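Local coordinates for protein KLLA0F12672p (Kluyveromyces lactis, PDB 4M3O) that probably dephosphorylates the C-terminal repeats of RNA polymerase II to regulate transcription, the chain here being the phosphatase's zinc-binding N-terminal domain, at residues A115-Q126 against E148-A157. Residues are numbered along the deposited sequence; the frame is centred on the assembly and turned at random.
Sequences AHFRCSQFYQFQ and EIQLLEEVLA. With ZN (zinc ion), chain C.
Two groups grip NE2 of Q126: Q150 O lies 2.7 Å from that nitrogen, and its other N-H reaches F122 O, one turn back, from above that carbonyl plane. Q150 N returns a bond of 2.8 Å to Q126 OE1, so the amide reads both backbone polar groups of one residue and its rotation is fixed. This exemplifies how a side chain at a helix end can hold an extended segment by its main chain. A different, single bond lies at the zinc end. H116 binds the metal through ND1, with C74, C79 and C112 completing the site, while NE2 points a nearly straight bond (168°) at E154 OE2, 2.8 Å away. OE2 is met on its anti side, tilted 32° from the carboxylate plane but near the H116 ring plane; the carboxylate, a second-shell partner, probably polarises the imidazole and helps orient it.

Between these ends, L152 CB lies over one face of the F122 ring in a CH-pi contact, and Q150 O sits at the ring's edge. F122 reaches the segment because its CG is anti to the backbone N (chi1 -173°). A water bridges C119 O and L152 N, and C119 SG packs on A157 CB. L151 CD2 lies 3.5 Å from Y123 CD1; the Y123 hydroxyl bonds M49 O. The last segment of this domain construct, 148-157, runs antiparallel along helix 114-125, with L151 touching helix 46-52, while Q124 meets helix 58-70.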
ATOM      1  N   ALA A 115      -3.810 -14.173 -10.392  1.00 32.73           N
ATOM      2  CA  ALA A 115      -4.257 -12.930 -10.942  1.00 36.39           C
ATOM      3  C   ALA A 115      -3.830 -11.795  -9.983  1.00 36.57           C
ATOM      4  O   ALA A 115      -3.200 -10.795 -10.426  1.00 34.79           O
ATOM      5  CB  ALA A 115      -5.778 -12.988 -11.142  1.00 38.18           C
ATOM      6  N   HIS A 116      -4.084 -11.993  -8.690  1.00 33.63           N
ATOM      7  CA  HIS A 116      -3.708 -10.991  -7.651  1.00 33.48           C
ATOM      8  C   HIS A 116      -2.221 -10.937  -7.419  1.00 34.69           C
ATOM      9  O   HIS A 116      -1.686  -9.848  -7.211  1.00 34.79           O
ATOM     10  CB  HIS A 116      -4.560 -11.117  -6.382  1.00 36.23           C
ATOM     11  CG  HIS A 116      -5.871 -10.401  -6.494  1.00 39.17           C
ATOM     12  ND1 HIS A 116      -6.763 -10.279  -5.462  1.00 41.14           N
ATOM     13  CD2 HIS A 116      -6.395  -9.680  -7.520  1.00 43.46           C
ATOM     14  CE1 HIS A 116      -7.806  -9.562  -5.853  1.00 44.39           C
ATOM     15  NE2 HIS A 116      -7.601  -9.180  -7.101  1.00 42.98           N
ATOM     16  N   PHE A 117      -1.534 -12.086  -7.506  1.00 31.78           N
ATOM     17  CA  PHE A 117      -0.071 -12.066  -7.687  1.00 37.33           C
ATOM     18  C   PHE A 117       0.389 -11.089  -8.826  1.00 32.57           C
ATOM     19  O   PHE A 117       1.216 -10.245  -8.599  1.00 29.95           O
ATOM     20  CB  PHE A 117       0.471 -13.493  -7.932  1.00 37.45           C
ATOM     21  CG  PHE A 117       1.934 -13.545  -8.221  1.00 36.60           C
ATOM     22  CD1 PHE A 117       2.844 -12.888  -7.443  1.00 35.98           C
ATOM     23  CD2 PHE A 117       2.396 -14.284  -9.300  1.00 39.99           C
ATOM     24  CE1 PHE A 117       4.206 -12.957  -7.723  1.00 39.44           C
ATOM     25  CE2 PHE A 117       3.730 -14.343  -9.588  1.00 41.45           C
ATOM     26  CZ  PHE A 117       4.650 -13.717  -8.802  1.00 39.04           C
ATOM     27  N   ARG A 118      -0.177 -11.218 -10.021  1.00 31.71           N
ATOM     28  CA  ARG A 118       0.235 -10.382 -11.169  1.00 31.32           C
ATOM     29  C   ARG A 118      -0.158  -8.907 -10.981  1.00 27.93           C
ATOM     30  O   ARG A 118       0.590  -8.002 -11.316  1.00 30.31           O
ATOM     31  CB  ARG A 118      -0.354 -10.971 -12.488  1.00 32.19           C
ATOM     32  CG  ARG A 118       0.158 -12.351 -12.872  1.00 32.75           C
ATOM     33  CD  ARG A 118       1.689 -12.336 -13.026  1.00 36.65           C
ATOM     34  NE  ARG A 118       2.199 -13.405 -13.888  1.00 35.00           N
ATOM     35  CZ  ARG A 118       3.482 -13.799 -13.935  1.00 38.67           C
ATOM     36  NH1 ARG A 118       4.417 -13.294 -13.138  1.00 37.03           N
ATOM     37  NH2 ARG A 118       3.856 -14.711 -14.810  1.00 41.03           N
ATOM     38  N   CYS A 119      -1.355  -8.653 -10.464  1.00 27.29           N
ATOM     39  CA  CYS A 119      -1.797  -7.284 -10.235  1.00 30.29           C
ATOM     40  C   CYS A 119      -0.869  -6.580  -9.246  1.00 30.68           C
ATOM     41  O   CYS A 119      -0.551  -5.388  -9.382  1.00 28.70           O
ATOM     42  CB  CYS A 119      -3.238  -7.258  -9.712  1.00 31.14           C
ATOM     43  SG  CYS A 119      -4.507  -7.827 -10.844  1.00 39.87           S
ATOM     44  N   SER A 120      -0.449  -7.354  -8.244  1.00 31.17           N
ATOM     45  CA  SER A 120       0.458  -6.911  -7.217  1.00 30.43           C
ATOM     46  C   SER A 120       1.858  -6.583  -7.719  1.00 26.78           C
ATOM     47  O   SER A 120       2.401  -5.492  -7.426  1.00 26.09           O
ATOM     48  CB  SER A 120       0.525  -7.942  -6.040  1.00 29.74           C
ATOM     49  OG  SER A 120       1.305  -7.340  -4.997  1.00 30.50           O
ATOM     50  N   GLN A 121       2.436  -7.478  -8.487  1.00 28.13           N
ATOM     51  CA  GLN A 121       3.683  -7.217  -9.212  1.00 31.46           C
ATOM     52  C   GLN A 121       3.609  -5.982 -10.175  1.00 33.70           C
ATOM     53  O   GLN A 121       4.498  -5.123 -10.199  1.00 33.91           O
ATOM     54  CB  GLN A 121       3.929  -8.401 -10.167  1.00 32.99           C
ATOM     55  CG  GLN A 121       4.359  -9.660  -9.465  1.00 36.75           C
ATOM     56  CD  GLN A 121       4.796 -10.704 -10.492  1.00 40.16           C
ATOM     57  OE1 GLN A 121       4.053 -11.046 -11.411  1.00 32.99           O
ATOM     58  NE2 GLN A 121       6.027 -11.134 -10.387  1.00 40.16           N
ATOM     59  N   PHE A 122       2.510  -5.915 -10.921  1.00 30.40           N
ATOM     60  CA  PHE A 122       2.264  -4.836 -11.863  1.00 32.38           C
ATOM     61  C   PHE A 122       2.305  -3.502 -11.129  1.00 33.25           C
ATOM     62  O   PHE A 122       2.975  -2.539 -11.570  1.00 27.46           O
ATOM     63  CB  PHE A 122       0.917  -5.063 -12.547  1.00 32.46           C
ATOM     64  CG  PHE A 122       0.603  -4.108 -13.679  1.00 32.97           C
ATOM     65  CD1 PHE A 122      -0.084  -2.926 -13.447  1.00 35.21           C
ATOM     66  CD2 PHE A 122       0.945  -4.407 -15.019  1.00 39.75           C
ATOM     67  CE1 PHE A 122      -0.429  -2.069 -14.508  1.00 32.75           C
ATOM     68  CE2 PHE A 122       0.639  -3.515 -16.074  1.00 37.51           C
ATOM     69  CZ  PHE A 122      -0.065  -2.358 -15.799  1.00 35.41           C
ATOM     70  N   TYR A 123       1.623  -3.452  -9.988  1.00 32.12           N
ATOM     71  CA  TYR A 123       1.619  -2.227  -9.178  1.00 29.64           C
ATOM     72  C   TYR A 123       3.012  -1.936  -8.614  1.00 29.72           C
ATOM     73  O   TYR A 123       3.459  -0.816  -8.669  1.00 30.59           O
ATOM     74  CB  TYR A 123       0.603  -2.355  -8.062  1.00 31.35           C
ATOM     75  CG  TYR A 123       0.383  -1.170  -7.184  1.00 30.82           C
ATOM     76  CD1 TYR A 123      -0.353  -0.075  -7.630  1.00 31.38           C
ATOM     77  CD2 TYR A 123       0.879  -1.149  -5.881  1.00 34.57           C
ATOM     78  CE1 TYR A 123      -0.556   1.010  -6.796  1.00 31.55           C
ATOM     79  CE2 TYR A 123       0.654  -0.071  -5.019  1.00 36.98           C
ATOM     80  CZ  TYR A 123      -0.067   1.019  -5.498  1.00 33.12           C
ATOM     81  OH  TYR A 123      -0.318   2.071  -4.643  1.00 30.14           O
ATOM     82  N   GLN A 124       3.679  -2.949  -8.053  1.00 30.16           N
ATOM     83  CA  GLN A 124       4.972  -2.763  -7.394  1.00 31.44           C
ATOM     84  C   GLN A 124       6.006  -2.314  -8.361  1.00 31.67           C
ATOM     85  O   GLN A 124       6.813  -1.427  -8.040  1.00 34.32           O
ATOM     86  CB  GLN A 124       5.442  -4.044  -6.685  1.00 34.82           C
ATOM     87  CG  GLN A 124       6.737  -3.778  -5.979  1.00 37.96           C
ATOM     88  CD  GLN A 124       7.397  -5.009  -5.443  1.00 41.05           C
ATOM     89  OE1 GLN A 124       7.527  -5.964  -6.149  1.00 39.66           O
ATOM     90  NE2 GLN A 124       7.886  -4.952  -4.198  1.00 37.88           N
ATOM     91  N   PHE A 125       6.040  -2.947  -9.542  1.00 30.93           N
ATOM     92  CA  PHE A 125       6.997  -2.530 -10.577  1.00 35.50           C
ATOM     93  C   PHE A 125       6.956  -1.025 -10.856  1.00 31.70           C
ATOM     94  O   PHE A 125       7.971  -0.454 -11.243  1.00 35.15           O
ATOM     95  CB  PHE A 125       6.741  -3.269 -11.900  1.00 35.52           C
ATOM     96  CG  PHE A 125       7.004  -4.733 -11.838  1.00 41.32           C
ATOM     97  CD1 PHE A 125       7.949  -5.247 -11.011  1.00 45.94           C
ATOM     98  CD2 PHE A 125       6.337  -5.590 -12.691  1.00 44.57           C
ATOM     99  CE1 PHE A 125       8.200  -6.611 -10.970  1.00 58.16           C
ATOM    100  CE2 PHE A 125       6.573  -6.939 -12.679  1.00 45.01           C
ATOM    101  CZ  PHE A 125       7.524  -7.463 -11.823  1.00 51.16           C
ATOM    102  N   GLN A 126       5.829  -0.365 -10.626  1.00 29.98           N
ATOM    103  CA  GLN A 126       5.779   1.037 -10.961  1.00 32.09           C
ATOM    104  C   GLN A 126       6.134   1.935  -9.776  1.00 34.89           C
ATOM    105  O   GLN A 126       6.184   3.115  -9.914  1.00 33.60           O
ATOM    106  CB  GLN A 126       4.378   1.426 -11.435  1.00 33.58           C
ATOM    107  CG  GLN A 126       3.936   0.672 -12.691  1.00 32.62           C
ATOM    108  CD  GLN A 126       2.451   0.864 -12.877  1.00 32.63           C
ATOM    109  OE1 GLN A 126       2.036   1.901 -13.291  1.00 32.85           O
ATOM    110  NE2 GLN A 126       1.648  -0.130 -12.554  1.00 34.07           N
ATOM    111  N   GLU A 148       1.254   8.764 -13.636  1.00 47.67           N
ATOM    112  CA  GLU A 148       0.079   8.150 -13.103  1.00 51.08           C
ATOM    113  C   GLU A 148       0.260   6.663 -13.102  1.00 45.72           C
ATOM    114  O   GLU A 148       0.613   6.082 -14.090  1.00 41.94           O
ATOM    115  CB  GLU A 148      -1.147   8.528 -13.899  1.00 61.69           C
ATOM    116  CG  GLU A 148      -2.196   7.443 -13.893  1.00 77.21           C
ATOM    117  CD  GLU A 148      -3.375   7.729 -12.999  1.00 81.27           C
ATOM    118  OE1 GLU A 148      -4.492   7.932 -13.505  1.00 95.89           O
ATOM    119  OE2 GLU A 148      -3.193   7.727 -11.778  1.00 81.52           O
ATOM    120  N   ILE A 149       0.023   6.066 -11.957  1.00 39.60           N
ATOM    121  CA  ILE A 149       0.276   4.663 -11.744  1.00 40.87           C
ATOM    122  C   ILE A 149      -0.894   3.949 -12.418  1.00 35.23           C
ATOM    123  O   ILE A 149      -2.001   4.442 -12.365  1.00 40.34           O
ATOM    124  CB  ILE A 149       0.362   4.294 -10.223  1.00 46.80           C
ATOM    125  CG1 ILE A 149       1.360   5.183  -9.502  1.00 55.84           C
ATOM    126  CG2 ILE A 149       0.825   2.849 -10.022  1.00 43.58           C
ATOM    127  CD1 ILE A 149       2.795   5.181 -10.014  1.00 64.18           C
ATOM    128  N   GLN A 150      -0.620   2.805 -13.025  1.00 33.38           N
ATOM    129  CA  GLN A 150      -1.608   2.018 -13.772  1.00 36.41           C
ATOM    130  C   GLN A 150      -1.963   0.788 -12.921  1.00 34.43           C
ATOM    131  O   GLN A 150      -1.061   0.191 -12.314  1.00 33.21           O
ATOM    132  CB  GLN A 150      -0.972   1.472 -15.026  1.00 34.90           C
ATOM    133  CG  GLN A 150      -0.309   2.436 -15.960  1.00 41.79           C
ATOM    134  CD  GLN A 150      -1.372   3.197 -16.659  1.00 42.98           C
ATOM    135  OE1 GLN A 150      -2.078   2.680 -17.570  1.00 35.08           O
ATOM    136  NE2 GLN A 150      -1.610   4.381 -16.130  1.00 46.23           N
ATOM    137  N   LEU A 151      -3.221   0.389 -12.941  1.00 34.21           N
ATOM    138  CA  LEU A 151      -3.661  -0.800 -12.198  1.00 35.00           C
ATOM    139  C   LEU A 151      -4.089  -1.879 -13.205  1.00 33.70           C
ATOM    140  O   LEU A 151      -4.772  -1.595 -14.135  1.00 27.87           O
ATOM    141  CB  LEU A 151      -4.880  -0.450 -11.342  1.00 35.31           C
ATOM    142  CG  LEU A 151      -4.568   0.526 -10.225  1.00 37.48           C
ATOM    143  CD1 LEU A 151      -5.802   0.727  -9.379  1.00 45.16           C
ATOM    144  CD2 LEU A 151      -3.439   0.093  -9.355  1.00 40.19           C
ATOM    145  N   LEU A 152      -3.716  -3.109 -13.002  1.00 29.14           N
ATOM    146  CA  LEU A 152      -4.075  -4.158 -13.905  1.00 34.07           C
ATOM    147  C   LEU A 152      -5.449  -4.726 -13.627  1.00 35.12           C
ATOM    148  O   LEU A 152      -5.714  -5.129 -12.535  1.00 36.37           O
ATOM    149  CB  LEU A 152      -3.042  -5.253 -13.794  1.00 32.23           C
ATOM    150  CG  LEU A 152      -3.278  -6.516 -14.574  1.00 35.44           C
ATOM    151  CD1 LEU A 152      -3.232  -6.225 -16.054  1.00 34.59           C
ATOM    152  CD2 LEU A 152      -2.258  -7.544 -14.192  1.00 34.94           C
ATOM    153  N   GLU A 153      -6.318  -4.757 -14.625  1.00 36.14           N
ATOM    154  CA  GLU A 153      -7.625  -5.396 -14.481  1.00 36.19           C
ATOM    155  C   GLU A 153      -7.433  -6.898 -14.178  1.00 38.57           C
ATOM    156  O   GLU A 153      -6.603  -7.595 -14.837  1.00 33.01           O
ATOM    157  CB  GLU A 153      -8.430  -5.230 -15.773  1.00 36.71           C
ATOM    158  CG  GLU A 153      -8.794  -3.768 -16.122  1.00 41.45           C
ATOM    159  CD  GLU A 153      -7.666  -2.980 -16.827  1.00 44.81           C
ATOM    160  OE1 GLU A 153      -6.592  -3.594 -17.088  1.00 39.30           O
ATOM    161  OE2 GLU A 153      -7.868  -1.772 -17.162  1.00 39.85           O
ATOM    162  N   GLU A 154      -8.204  -7.422 -13.236  1.00 38.09           N
ATOM    163  CA  GLU A 154      -8.073  -8.823 -12.853  1.00 42.24           C
ATOM    164  C   GLU A 154      -8.320  -9.729 -14.006  1.00 42.42           C
ATOM    165  O   GLU A 154      -7.584 -10.730 -14.198  1.00 40.32           O
ATOM    166  CB  GLU A 154      -9.128  -9.247 -11.810  1.00 50.75           C
ATOM    167  CG  GLU A 154      -8.716  -9.063 -10.379  1.00 59.57           C
ATOM    168  CD  GLU A 154      -9.367  -7.850  -9.765  1.00 63.98           C
ATOM    169  OE1 GLU A 154      -9.650  -6.915 -10.565  1.00 77.63           O
ATOM    170  OE2 GLU A 154      -9.599  -7.854  -8.508  1.00 55.46           O
ATOM    171  N   VAL A 155      -9.339  -9.394 -14.802  1.00 33.94           N
ATOM    172  CA  VAL A 155      -9.607 -10.216 -15.998  1.00 40.62           C
ATOM    173  C   VAL A 155      -8.382 -10.374 -16.931  1.00 40.35           C
ATOM    174  O   VAL A 155      -8.243 -11.417 -17.617  1.00 41.52           O
ATOM    175  CB  VAL A 155     -10.926  -9.790 -16.731  1.00 44.48           C
ATOM    176  CG1 VAL A 155     -10.746  -8.551 -17.596  1.00 40.83           C
ATOM    177  CG2 VAL A 155     -11.497 -10.964 -17.532  1.00 48.51           C
ATOM    178  N   LEU A 156      -7.492  -9.376 -16.951  1.00 37.37           N
ATOM    179  CA  LEU A 156      -6.316  -9.444 -17.841  1.00 39.46           C
ATOM    180  C   LEU A 156      -5.121 -10.042 -17.107  1.00 45.44           C
ATOM    181  O   LEU A 156      -4.040 -10.173 -17.683  1.00 44.05           O
ATOM    182  CB  LEU A 156      -5.936  -8.066 -18.394  1.00 36.25           C
ATOM    183  CG  LEU A 156      -7.079  -7.494 -19.216  1.00 33.83           C
ATOM    184  CD1 LEU A 156      -6.636  -6.124 -19.640  1.00 33.29           C
ATOM    185  CD2 LEU A 156      -7.454  -8.381 -20.433  1.00 39.65           C
ATOM    186  N   ALA A 157      -5.308 -10.411 -15.843  1.00 41.02           N
ATOM    187  CA  ALA A 157      -4.169 -10.852 -15.078  1.00 43.92           C
ATOM    188  C   ALA A 157      -4.132 -12.370 -14.969  1.00 48.86           C
ATOM    189  O   ALA A 157      -3.149 -12.895 -14.460  1.00 58.61           O
ATOM    190  CB  ALA A 157      -4.219 -10.229 -13.713  1.00 44.06           C
TER
HETATM  191 ZN    ZN C 300      -6.620 -11.327  -3.495  1.00 39.82          ZN
HETATM  192  O   HOH W   1      -2.420  -3.564 -10.411  1.00 33.24           O